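Local coordinates for ZINC phosphodiesterase ELAC protein 1 (Homo sapiens, PDB 3ZWF), which is a zinc-dependent ribonuclease of the RNase Z family that acts in tRNA repair by removing a 2',3'-cyclic phosphate and shows some tRNA 3'-processing endonuclease activity, at residues Gly63-Gly68 / Leu309-Gln314; Gln40-Lys45 / Ala349-Val354; Leu6-Ala11 / Pro15-Ser20; Ala274-Asp277 / Asp282-Lys285; Ile58-Gly63 / Leu249-Gly254. One frame throughout, in Å; residues are numbered along the deposited sequence. Where two conformers were deposited one is given.

Interaction 1: Gly63-Gly68 / Leu309-Gln314; sequences GDHFFG and LTHFSQ. With ZN (zinc ion), chain D.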
# COMPACT_ATOMS: atom_id res chain seq x y z
N GLY A 63 7.06 3.21 -6.28
CA GLY A 63 6.06 2.73 -5.36
C GLY A 63 6.28 1.36 -4.73
O GLY A 63 5.89 1.13 -3.58
N ASP A 64 6.95 0.47 -5.46
CA ASP A 64 7.27 -0.87 -4.99
C ASP A 64 8.35 -0.88 -3.89
O ASP A 64 8.67 -1.94 -3.36
CB ASP A 64 7.71 -1.86 -6.13
CG ASP A 64 8.77 -1.32 -7.02
OD1 ASP A 64 8.71 -0.15 -7.49
OD2 ASP A 64 9.72 -2.10 -7.27
N HIS A 65 8.85 0.32 -3.56
CA HIS A 65 9.79 0.49 -2.46
C HIS A 65 9.27 1.36 -1.31
O HIS A 65 9.99 1.51 -0.31
CB HIS A 65 11.13 1.00 -3.03
CG HIS A 65 11.67 0.10 -4.09
ND1 HIS A 65 12.72 -0.77 -3.87
CD2 HIS A 65 11.26 -0.11 -5.35
CE1 HIS A 65 12.93 -1.47 -4.97
NE2 HIS A 65 12.05 -1.09 -5.88
N PHE A 66 8.09 1.99 -1.43
CA PHE A 66 7.60 2.84 -0.35
C PHE A 66 6.09 2.95 -0.16
O PHE A 66 5.66 3.46 0.86
CB PHE A 66 8.18 4.27 -0.40
CG PHE A 66 7.55 5.18 -1.37
CD1 PHE A 66 7.88 5.15 -2.70
CD2 PHE A 66 6.62 6.16 -0.95
CE1 PHE A 66 7.27 6.01 -3.63
CE2 PHE A 66 6.05 7.04 -1.87
CZ PHE A 66 6.40 6.96 -3.21
N PHE A 67 5.31 2.44 -1.10
CA PHE A 67 3.85 2.57 -0.96
C PHE A 67 3.31 1.83 0.27
O PHE A 67 2.19 2.13 0.70
CB PHE A 67 3.09 2.08 -2.21
CG PHE A 67 3.07 3.02 -3.37
CD1 PHE A 67 3.52 4.32 -3.30
CD2 PHE A 67 2.61 2.55 -4.58
CE1 PHE A 67 3.48 5.14 -4.42
CE2 PHE A 67 2.57 3.38 -5.71
CZ PHE A 67 3.02 4.65 -5.62
N GLY A 68 4.05 0.86 0.79
CA GLY A 68 3.69 0.18 2.04
C GLY A 68 3.95 0.94 3.33
O GLY A 68 3.57 0.49 4.43
N LEU A 309 21.09 -11.89 -4.64
CA LEU A 309 20.32 -11.26 -5.72
C LEU A 309 18.84 -11.27 -5.35
O LEU A 309 18.34 -12.21 -4.72
CB LEU A 309 20.53 -12.02 -7.03
CG LEU A 309 22.01 -12.04 -7.53
CD1 LEU A 309 22.07 -12.71 -8.87
CD2 LEU A 309 22.58 -10.63 -7.62
N THR A 310 18.20 -10.17 -5.71
CA THR A 310 16.79 -9.97 -5.37
C THR A 310 16.16 -9.08 -6.41
O THR A 310 16.73 -8.79 -7.45
CB THR A 310 16.65 -9.46 -3.92
OG1 THR A 310 15.29 -9.56 -3.47
CG2 THR A 310 17.15 -8.01 -3.80
N HIS A 311 14.89 -8.72 -6.16
CA HIS A 311 14.13 -7.86 -7.09
C HIS A 311 14.02 -8.49 -8.46
O HIS A 311 14.27 -7.86 -9.47
CB HIS A 311 14.75 -6.44 -7.18
CG HIS A 311 13.85 -5.39 -7.75
ND1 HIS A 311 13.81 -5.07 -9.09
CD2 HIS A 311 13.06 -4.47 -7.13
CE1 HIS A 311 12.97 -4.07 -9.29
NE2 HIS A 311 12.54 -3.66 -8.11
N PHE A 312 13.53 -9.71 -8.48
CA PHE A 312 13.31 -10.47 -9.68
C PHE A 312 12.00 -10.15 -10.40
O PHE A 312 10.99 -9.95 -9.77
CB PHE A 312 13.34 -11.96 -9.36
CG PHE A 312 14.64 -12.45 -8.76
CD1 PHE A 312 15.76 -12.53 -9.54
CD2 PHE A 312 14.71 -12.86 -7.43
CE1 PHE A 312 16.96 -12.95 -8.99
CE2 PHE A 312 15.90 -13.29 -6.86
CZ PHE A 312 17.02 -13.38 -7.65
N SER A 313 12.08 -10.03 -11.73
CA SER A 313 10.92 -9.85 -12.57
C SER A 313 9.84 -10.88 -12.16
O SER A 313 10.12 -12.08 -11.94
CB SER A 313 11.28 -10.03 -14.05
OG SER A 313 10.11 -9.93 -14.87
N GLN A 314 8.60 -10.37 -12.08
CA GLN A 314 7.49 -11.22 -11.66
C GLN A 314 7.06 -12.15 -12.81
O GLN A 314 7.25 -11.85 -13.99
CB GLN A 314 6.30 -10.37 -11.20
CG GLN A 314 6.50 -9.58 -9.94
CD GLN A 314 6.43 -10.37 -8.65
OE1 GLN A 314 6.41 -11.60 -8.64
NE2 GLN A 314 6.46 -9.64 -7.52
ZN ZN D . 11.73 -1.63 -7.98
O HOH W 1 11.10 0.40 -8.41

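Interaction 2: Gln40-Lys45 / Ala349-Val354; sequences QTQLMK and AEDFMV. With EDO (1,2-ethanediol), chain K; EDO (1,2-ethanediol), chain J.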
# COMPACT_ATOMS: atom_id res chain seq x y z
N GLN A 40 3.75 -4.77 5.55
CA GLN A 40 3.22 -5.02 6.90
C GLN A 40 2.68 -6.45 7.07
O GLN A 40 2.81 -7.07 8.13
CB GLN A 40 2.18 -3.97 7.31
CG GLN A 40 0.93 -3.94 6.42
CD GLN A 40 -0.16 -3.10 7.02
OE1 GLN A 40 -0.64 -3.41 8.13
NE2 GLN A 40 -0.60 -2.05 6.28
N THR A 41 2.03 -6.98 6.03
CA THR A 41 1.45 -8.32 6.04
C THR A 41 2.57 -9.38 5.95
O THR A 41 2.52 -10.44 6.58
CB THR A 41 0.39 -8.41 4.91
OG1 THR A 41 0.95 -8.00 3.66
CG2 THR A 41 -0.68 -7.42 5.21
N GLN A 42 3.60 -9.08 5.17
CA GLN A 42 4.75 -9.99 5.12
C GLN A 42 5.40 -10.08 6.50
O GLN A 42 5.80 -11.16 6.94
CB GLN A 42 5.80 -9.55 4.07
CG GLN A 42 5.27 -9.62 2.64
CD GLN A 42 4.97 -11.05 2.18
OE1 GLN A 42 3.89 -11.58 2.42
NE2 GLN A 42 5.92 -11.65 1.49
N LEU A 43 5.57 -8.93 7.16
CA LEU A 43 6.08 -8.91 8.54
C LEU A 43 5.26 -9.78 9.47
O LEU A 43 5.81 -10.58 10.21
CB LEU A 43 6.11 -7.51 9.11
CG LEU A 43 7.27 -6.67 8.64
CD1 LEU A 43 7.04 -5.18 8.96
CD2 LEU A 43 8.62 -7.21 9.27
N MET A 44 3.92 -9.69 9.37
CA MET A 44 3.08 -10.53 10.20
C MET A 44 3.32 -12.01 9.98
O MET A 44 3.35 -12.77 10.94
CB MET A 44 1.59 -10.16 9.99
CG MET A 44 1.31 -8.77 10.41
SD MET A 44 -0.40 -8.42 9.90
CE MET A 44 -1.33 -9.38 11.09
N LYS A 45 3.51 -12.42 8.72
CA LYS A 45 3.72 -13.82 8.34
C LYS A 45 5.10 -14.31 8.77
O LYS A 45 5.29 -15.48 8.99
CB LYS A 45 3.60 -14.01 6.82
CG LYS A 45 2.14 -13.93 6.28
CD LYS A 45 2.00 -13.63 4.76
CE LYS A 45 2.66 -14.59 3.79
NZ LYS A 45 2.78 -13.95 2.38
N ALA A 349 17.57 -14.67 -3.48
CA ALA A 349 16.62 -14.35 -2.42
C ALA A 349 15.24 -14.94 -2.74
O ALA A 349 14.81 -14.96 -3.90
CB ALA A 349 16.51 -12.83 -2.20
N GLU A 350 14.61 -15.45 -1.71
CA GLU A 350 13.18 -15.79 -1.73
C GLU A 350 12.52 -15.11 -0.54
O GLU A 350 13.17 -14.87 0.47
CB GLU A 350 12.96 -17.31 -1.66
CG GLU A 350 13.60 -18.03 -2.79
CD GLU A 350 13.55 -19.54 -2.66
OE1 GLU A 350 13.01 -20.08 -1.67
OE2 GLU A 350 14.07 -20.19 -3.59
N ASP A 351 11.20 -14.84 -0.63
CA ASP A 351 10.51 -14.28 0.51
C ASP A 351 10.67 -15.24 1.70
O ASP A 351 10.54 -16.48 1.58
CB ASP A 351 9.00 -14.07 0.26
CG ASP A 351 8.71 -13.06 -0.83
OD1 ASP A 351 9.65 -12.48 -1.46
OD2 ASP A 351 7.49 -12.76 -0.99
N PHE A 352 10.95 -14.61 2.84
CA PHE A 352 11.06 -15.22 4.19
C PHE A 352 12.39 -15.92 4.44
O PHE A 352 12.62 -16.48 5.52
CB PHE A 352 9.86 -16.11 4.52
CG PHE A 352 8.57 -15.38 4.36
CD1 PHE A 352 8.26 -14.38 5.22
CD2 PHE A 352 7.70 -15.70 3.34
CE1 PHE A 352 7.08 -13.64 5.07
CE2 PHE A 352 6.51 -14.99 3.17
CZ PHE A 352 6.21 -13.97 4.05
N MET A 353 13.27 -15.84 3.45
CA MET A 353 14.64 -16.31 3.62
C MET A 353 15.33 -15.49 4.71
O MET A 353 15.20 -14.26 4.76
CB MET A 353 15.42 -16.21 2.30
CG MET A 353 16.86 -16.72 2.35
SD MET A 353 17.73 -16.42 0.81
CE MET A 353 17.25 -17.88 -0.08
N VAL A 354 16.02 -16.19 5.61
CA VAL A 354 16.82 -15.55 6.62
C VAL A 354 18.26 -15.97 6.44
O VAL A 354 18.53 -17.14 6.35
CB VAL A 354 16.38 -15.97 8.04
CG1 VAL A 354 17.21 -15.23 9.08
CG2 VAL A 354 14.90 -15.67 8.26
C1 EDO K . 2.68 -9.12 0.68
O1 EDO K . 2.80 -8.77 -0.68
C2 EDO K . 1.70 -10.23 1.08
O2 EDO K . 1.61 -10.26 2.50
C1 EDO J . -0.16 -7.87 0.21
O1 EDO J . 0.42 -7.34 -0.98
C2 EDO J . -0.83 -6.86 1.09
O2 EDO J . -1.11 -7.33 2.36

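Interaction 3: Leu6-Ala11 / Pro15-Ser20; sequences LGTGAA and PTRGAS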
# COMPACT_ATOMS: atom_id res chain seq x y z
N LEU A 6 11.62 -9.93 3.04
CA LEU A 6 10.18 -9.90 3.10
C LEU A 6 9.53 -9.91 1.71
O LEU A 6 8.48 -10.52 1.49
CB LEU A 6 9.66 -8.74 3.95
CG LEU A 6 10.10 -8.81 5.42
CD1 LEU A 6 9.85 -7.52 6.15
CD2 LEU A 6 9.50 -10.00 6.18
N GLY A 7 10.17 -9.22 0.78
CA GLY A 7 9.73 -9.17 -0.60
C GLY A 7 10.90 -9.08 -1.53
O GLY A 7 11.83 -8.21 -1.38
N THR A 8 10.86 -9.95 -2.51
CA THR A 8 11.97 -10.23 -3.43
C THR A 8 11.58 -9.99 -4.89
O THR A 8 12.31 -10.33 -5.78
CB THR A 8 12.48 -11.63 -3.23
OG1 THR A 8 11.46 -12.63 -3.51
CG2 THR A 8 12.98 -11.82 -1.76
N GLY A 9 10.38 -9.45 -5.12
CA GLY A 9 9.97 -9.21 -6.48
C GLY A 9 10.21 -7.80 -6.97
O GLY A 9 10.27 -6.81 -6.19
N ALA A 10 10.24 -7.69 -8.30
CA ALA A 10 10.37 -6.41 -9.01
C ALA A 10 9.05 -5.76 -9.32
O ALA A 10 8.09 -6.44 -9.65
CB ALA A 10 11.09 -6.59 -10.32
N ALA A 11 9.02 -4.44 -9.20
CA ALA A 11 7.99 -3.54 -9.74
C ALA A 11 6.61 -3.51 -9.06
O ALA A 11 5.96 -2.46 -9.06
CB ALA A 11 7.86 -3.73 -11.27
N PRO A 15 1.58 -12.69 -5.34
CA PRO A 15 1.38 -13.78 -4.39
C PRO A 15 2.65 -14.61 -4.13
O PRO A 15 2.80 -15.16 -3.03
CB PRO A 15 0.29 -14.64 -5.07
CG PRO A 15 -0.45 -13.72 -5.95
CD PRO A 15 0.67 -12.81 -6.50
N THR A 16 3.56 -14.65 -5.08
CA THR A 16 4.81 -15.46 -4.91
C THR A 16 6.03 -14.68 -4.46
O THR A 16 6.94 -15.23 -3.83
CB THR A 16 5.13 -16.21 -6.21
OG1 THR A 16 5.25 -15.30 -7.29
CG2 THR A 16 4.03 -17.16 -6.55
N ARG A 17 6.05 -13.38 -4.78
CA ARG A 17 7.13 -12.47 -4.35
C ARG A 17 6.58 -11.09 -4.00
O ARG A 17 6.06 -10.39 -4.87
CB ARG A 17 8.22 -12.31 -5.42
CG ARG A 17 9.01 -13.55 -5.81
CD ARG A 17 10.11 -13.17 -6.78
NE ARG A 17 10.90 -14.29 -7.32
CZ ARG A 17 11.91 -14.87 -6.69
NH1 ARG A 17 12.27 -14.49 -5.46
NH2 ARG A 17 12.60 -15.82 -7.28
N GLY A 18 6.70 -10.74 -2.72
CA GLY A 18 6.30 -9.42 -2.24
C GLY A 18 7.15 -8.31 -2.86
O GLY A 18 8.20 -8.59 -3.46
N ALA A 19 6.65 -7.10 -2.76
CA ALA A 19 7.42 -5.93 -3.15
C ALA A 19 8.60 -5.73 -2.21
O ALA A 19 8.66 -6.26 -1.09
CB ALA A 19 6.55 -4.71 -3.19
N SER A 20 9.56 -4.94 -2.68
CA SER A 20 10.84 -4.80 -1.97
C SER A 20 10.72 -4.48 -0.48
O SER A 20 10.10 -3.50 -0.08
CB SER A 20 11.71 -3.77 -2.67
OG SER A 20 12.13 -4.36 -3.88
O HOH W 2 12.47 -7.07 -4.23
O HOH W 3 9.81 -4.31 -5.46

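Interaction 4: Ala274-Asp277 / Asp282-Lys285; sequences ATLD and DKAK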
# COMPACT_ATOMS: atom_id res chain seq x y z
N ALA A 274 18.69 -8.08 -9.48
CA ALA A 274 18.90 -8.70 -10.79
C ALA A 274 17.54 -8.91 -11.44
O ALA A 274 17.02 -10.02 -11.46
CB ALA A 274 19.64 -10.02 -10.69
N THR A 275 16.98 -7.80 -11.91
CA THR A 275 15.59 -7.79 -12.39
C THR A 275 15.34 -8.75 -13.55
O THR A 275 14.35 -9.50 -13.56
CB THR A 275 15.09 -6.35 -12.73
OG1 THR A 275 15.22 -5.51 -11.58
CG2 THR A 275 13.63 -6.42 -13.20
N LEU A 276 16.27 -8.76 -14.51
CA LEU A 276 16.12 -9.57 -15.70
C LEU A 276 17.36 -10.43 -15.88
O LEU A 276 18.42 -10.14 -15.31
CB LEU A 276 15.96 -8.70 -16.94
CG LEU A 276 14.72 -7.83 -17.01
CD1 LEU A 276 14.71 -7.03 -18.30
CD2 LEU A 276 13.53 -8.78 -16.93
N ASP A 277 17.22 -11.46 -16.69
CA ASP A 277 18.34 -12.34 -16.99
C ASP A 277 19.29 -11.65 -17.97
O ASP A 277 18.96 -10.64 -18.60
CB ASP A 277 17.87 -13.67 -17.56
CG ASP A 277 17.04 -13.49 -18.80
OD1 ASP A 277 15.87 -13.10 -18.67
OD2 ASP A 277 17.58 -13.68 -19.90
N ASP A 282 20.04 -5.37 -22.40
CA ASP A 282 19.66 -4.09 -23.05
C ASP A 282 18.35 -3.55 -22.47
O ASP A 282 18.29 -2.38 -22.08
CB ASP A 282 19.53 -4.25 -24.57
CG ASP A 282 20.87 -4.42 -25.26
OD1 ASP A 282 21.92 -4.12 -24.65
OD2 ASP A 282 20.88 -4.87 -26.43
N LYS A 283 17.34 -4.40 -22.36
CA LYS A 283 16.09 -4.03 -21.73
C LYS A 283 16.28 -3.63 -20.26
O LYS A 283 15.72 -2.63 -19.80
CB LYS A 283 15.06 -5.14 -21.84
CG LYS A 283 13.72 -4.76 -21.24
CD LYS A 283 12.67 -5.85 -21.53
CE LYS A 283 11.33 -5.44 -21.04
NZ LYS A 283 11.23 -5.44 -19.56
N ALA A 284 17.10 -4.39 -19.54
CA ALA A 284 17.38 -4.08 -18.13
C ALA A 284 17.95 -2.66 -17.99
O ALA A 284 17.44 -1.83 -17.23
CB ALA A 284 18.33 -5.13 -17.50
N LYS A 285 18.99 -2.36 -18.75
CA LYS A 285 19.66 -1.06 -18.66
C LYS A 285 18.72 0.06 -19.05
O LYS A 285 18.72 1.11 -18.43
CB LYS A 285 20.92 -1.04 -19.53
CG LYS A 285 22.04 -1.91 -19.02
CD LYS A 285 23.22 -1.86 -19.96
CE LYS A 285 24.41 -2.66 -19.45
NZ LYS A 285 25.37 -2.91 -20.56

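Interaction 5: Ile58-Gly63 / Leu249-Gly254; sequences ITHLHG and LGDCSG. With ZN (zinc ion), chain E; ZN (zinc ion), chain D.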
# COMPACT_ATOMS: atom_id res chain seq x y z
N ILE A 58 14.75 4.04 2.85
CA ILE A 58 14.11 3.91 1.52
C ILE A 58 15.06 4.26 0.41
O ILE A 58 15.68 5.35 0.42
CB ILE A 58 12.85 4.85 1.43
CG1 ILE A 58 11.83 4.54 2.53
CG2 ILE A 58 12.20 4.75 0.04
CD1 ILE A 58 11.25 3.09 2.55
N THR A 59 15.27 3.31 -0.51
CA THR A 59 16.33 3.44 -1.56
C THR A 59 15.96 4.43 -2.67
O THR A 59 16.79 5.14 -3.18
CB THR A 59 16.66 2.13 -2.23
OG1 THR A 59 15.46 1.57 -2.81
CG2 THR A 59 17.27 1.13 -1.22
N HIS A 60 14.65 4.52 -2.99
CA HIS A 60 14.18 5.39 -4.05
C HIS A 60 12.67 5.47 -4.02
O HIS A 60 12.03 4.55 -3.52
CB HIS A 60 14.69 5.01 -5.42
CG HIS A 60 14.17 3.71 -5.99
ND1 HIS A 60 14.47 2.46 -5.46
CD2 HIS A 60 13.55 3.48 -7.17
CE1 HIS A 60 13.94 1.53 -6.24
NE2 HIS A 60 13.37 2.12 -7.28
N LEU A 61 12.16 6.55 -4.61
CA LEU A 61 10.72 6.80 -4.59
C LEU A 61 9.97 6.19 -5.78
O LEU A 61 9.21 6.90 -6.47
CB LEU A 61 10.48 8.32 -4.47
CG LEU A 61 11.00 8.95 -3.18
CD1 LEU A 61 10.72 10.46 -3.09
CD2 LEU A 61 10.40 8.21 -1.97
N HIS A 62 10.15 4.88 -5.99
CA HIS A 62 9.26 4.07 -6.83
C HIS A 62 8.33 3.35 -5.90
O HIS A 62 8.72 2.94 -4.83
CB HIS A 62 10.01 3.10 -7.71
CG HIS A 62 10.49 3.71 -8.98
ND1 HIS A 62 11.51 3.17 -9.72
CD2 HIS A 62 10.06 4.79 -9.67
CE1 HIS A 62 11.69 3.88 -10.81
NE2 HIS A 62 10.82 4.89 -10.79
N GLY A 63 7.06 3.21 -6.28
CA GLY A 63 6.06 2.73 -5.36
C GLY A 63 6.28 1.36 -4.73
O GLY A 63 5.89 1.13 -3.58
N LEU A 249 21.73 -2.41 -1.89
CA LEU A 249 21.59 -1.45 -2.99
C LEU A 249 20.16 -1.42 -3.54
O LEU A 249 19.59 -2.49 -3.80
CB LEU A 249 22.52 -1.75 -4.14
CG LEU A 249 24.00 -1.36 -4.00
CD1 LEU A 249 24.68 -2.15 -2.90
CD2 LEU A 249 24.68 -1.55 -5.36
N GLY A 250 19.63 -0.22 -3.71
CA GLY A 250 18.36 -0.03 -4.44
C GLY A 250 18.47 -0.40 -5.92
O GLY A 250 19.56 -0.73 -6.44
N ASP A 251 17.32 -0.35 -6.60
CA ASP A 251 17.26 -0.58 -8.04
C ASP A 251 18.31 0.30 -8.71
O ASP A 251 18.49 1.46 -8.37
CB ASP A 251 15.94 -0.16 -8.64
CG ASP A 251 14.74 -0.99 -8.12
OD1 ASP A 251 14.89 -1.89 -7.28
OD2 ASP A 251 13.60 -0.67 -8.56
N CYS A 252 18.99 -0.28 -9.68
CA CYS A 252 20.08 0.42 -10.39
C CYS A 252 20.56 -0.37 -11.60
O CYS A 252 20.41 -1.58 -11.66
CB CYS A 252 21.26 0.67 -9.45
SG CYS A 252 22.16 -0.76 -8.90
N SER A 253 21.18 0.38 -12.50
CA SER A 253 21.93 -0.12 -13.65
C SER A 253 23.44 0.13 -13.46
O SER A 253 24.25 -0.24 -14.32
CB SER A 253 21.46 0.60 -14.91
OG SER A 253 22.06 0.07 -16.07
N GLY A 254 23.78 0.78 -12.36
CA GLY A 254 25.18 1.08 -12.03
C GLY A 254 25.29 2.02 -10.84
O GLY A 254 24.29 2.49 -10.28
ZN ZN E . 12.67 1.38 -9.33
ZN ZN D . 11.73 -1.63 -7.98
O HOH W 1 11.10 0.40 -8.41

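Interaction 1: Gly63-Gly68 / Leu309-Gln314
Asp64 OD2 is gripped by a zinc ion, which it binds at 2.2 Å, and by a weak hydrogen bond from the backbone N of Ala11. His65 NE2 and, from the other segment, His311 NE2 both bind the same zinc at 2.2 Å. Asp64 OD2 therefore lies 3.3 Å from His311 NE2 without a hydrogen bond, since both atoms point at the metal. For the same reason His65 NE2 sits 3.4 Å from His311 NE2. The three side chains thus meet through the metal and bury little surface against each other. The His65 and His311 rings come rim to rim, their planes 26° apart, and neither lies over the face of the other. The Asp64 carboxylate plane is turned 48° from the His311 ring, with OD2 at the ring edge. CG of His311 is anti to the backbone N (chi1 -162°), and this sends the imidazole from the end of strand 306-310 towards the loop of Asp64. The far nitrogens are held by a second shell: His65 ND1 by Asp34, His311 ND1 by Thr275. These bonds should fix the rotation of both rings. A water binds the zinc at 2.2 Å, and Asp251 OD2 from another loop is a further ligand. The coordination is that of a catalytic zinc, and Asp64 probably also serves as the proton acceptor, as in relatives.

Interaction 2: Gln40-Lys45 / Ala349-Val354
Phe352 reaches helix 39-45 with the rim of its ring. Its CE1 lies 3.4 Å from the backbone O of Gln42, which sits at the ring edge. CZ lies 3.5 Å from Gln42 NE2, and the amide and ring planes are 55° apart. Lys45 comes in obliquely with CE, 3.6 Å from Phe352 CZ, while its NZ lies at the ring edge, in plane. Phe352 CG is anti to the carbonyl carbon (chi1 -54°), which brings the rim to the helix.

The polar ends mostly find partners beyond the two segments. Gln42 NE2 comes within 3.1 Å of Asp351 OD2, but the angle is too poor for a hydrogen bond. NE2 is bonded instead to Leu6 O, while Asp351 is held by Thr8 and Gly18. On the helix, Lys45 NZ donates to Gln42 OE1 at 2.6 Å, in the carbonyl plane and on a lone pair. A 1,2-ethanediol, probably from the crystallisation liquor, also donates to this OE1.

Glu350 to Met353 form a type II beta turn. It carries the chain from strand 345-348 of one sheet to edge strand 354-356 of the other, as suits a two-sheet metallo-beta-lactamase fold with helices packed outside.

Interaction 3: Leu6-Ala11 / Pro15-Ser20
Two direct hydrogen bonds join Thr8 and Gly9 to Arg17 and Gly18. Arg17 NH1 donates to Thr8 OG1 at 2.8 Å, with the hydroxyl at the edge of the guanidinium and in its plane. Thr8 OG1 stands between the backbone N and the carbonyl carbon (chi1 62°), and Arg17, extended from CG to NE, lies across it. Thr8 OG1 is also hydrogen-bonded to Asp351 OD1, so one hydroxyl links the guanidinium to the carboxylate. Ala349 O accepts from NH1 as well. Gly9 N donates to Gly18 O at 2.9 Å, nearly in line with the carbonyl bond.

Weaker CA-H...O contacts run between the backbones. Gly7, with no side chain, lets its CA come 3.1 Å from Ala19 O, and Ser20 CA is 3.6 Å from Gly7 O. The CA atoms of Gly7 and Gly18 are only 3.8 Å apart.

Water adds to the join. One molecule donates to Gly7 O and Gly9 O. Another accepts from Ser20 N at 2.9 Å and lies 2.6 Å from Gly9 O.

Leu6 and Gly7 both face Ala21 in a classic beta bulge, where the chain turns a corner. At this crossing Gly9 N is met by Gly18 O, Gly7 O and Gly9 O by water, and glycine allows the close approach beside the zinc site.

Interaction 4: Ala274-Asp277 / Asp282-Lys285
A loop leaving strand 269-273 folds back on the short helix 281-286 that follows it, and Leu276 meets Lys283 and Ala284 there. The contact is a local one, made within a single connection of the fold. Leu276 carries it almost alone, through its CD1 methyl. That methyl lies 3.8 Å from Lys283 CG and an equal 3.8 Å from the backbone N of Ala284. It reaches Ala284 CB at 4.2 Å, which makes an apolar pair with the helix face.

Lys283 crosses Leu276 at about a right angle. Its CG is anti to the backbone N (chi1 -178°), and this extended start lays CB, CG and CD along the Leu276 methyl. The chain then bends at chi4 (-71°). The bend brings NZ back to 4.0 Å from Leu276 CD1, so CB, CG, CD and NZ of one lysine all come within about 4 Å of the methyl.

The other methyl of the leucine, CD2, packs on Ser313. Thr275 OG1 is hydrogen-bonded to Glu273 and to the zinc ligand His311. On the helix side, Ala284 also touches Thr291.

The touching pairs are hydrocarbon, apart from the lysine amine and one backbone N. The join thus relies on van der Waals contact, and the leucine methyl rests against a buried alanine and a surface lysine of one helix.

Interaction 5: Ile58-Gly63 / Leu249-Gly254
The backbones come closest at Thr59 and Gly250, whose CA atoms are 4.9 Å apart where two loops pass in the protein core. The loop 58-63 opens the HxHxDH motif of the metallo-beta-lactamase fold, with His60 and His62 as its first two histidines. Leu61 between them is the centre of an inverse gamma turn, and a weak bond joins His62 N to His60 O. This turn probably helps bring both imidazoles to one zinc ion: His60 binds through NE2 at 2.3 Å and His62 through ND1 at 2.2 Å. CG of His60 lies between the backbone N and the carbonyl carbon (chi1 68°), which turns its ring to the metal. From the other loop comes Asp251, whose OD2 bridges two zinc ions, 2.4 Å from the zinc held by His60 and His62 and 2.2 Å from the other. His60 NE2 and Asp251 OD2 are thus 3.1 Å apart as ligands of the same zinc, without a hydrogen bond. The carboxylate oxygen sits at the ring edge. Asp251 N is buried here with no partner in the model. A water also bridges the metals, and His180 completes the protein ligands of the first zinc. Thr59 should fix the rotation of the His60 ring. His60 ND1 donates to Thr59 OG1 at 3.0 Å, with an angle of 159° at the hydrogen and the oxygen 8° out of the ring plane. Asp34 in turn holds Thr59 OG1. Thr59 CB itself rests 3.5 Å from Gly250 CA.

Interactions 1 and 5 are the buried core of the site. They share Gly63, one zinc ion and the bridging water, and their side chains meet as metal ligands. Interaction 3 is also buried, but its chemistry is mostly backbone and water, with one arginine-threonine bond; it borders interaction 1, where Phe312 O is hydrogen-bonded to Ala10 N and Gln314 NE2 to Arg17 O. Interaction 2 lies further out and is partly buried, mixing ring contact with polar groups; Asp351 ties it to Thr8 and Gly18 of interaction 3. Interaction 4 is the most apolar and lies near the surface, yet its Thr275 is hydrogen-bonded to His311 of interaction 1. All but interaction 4 touch the second subunit.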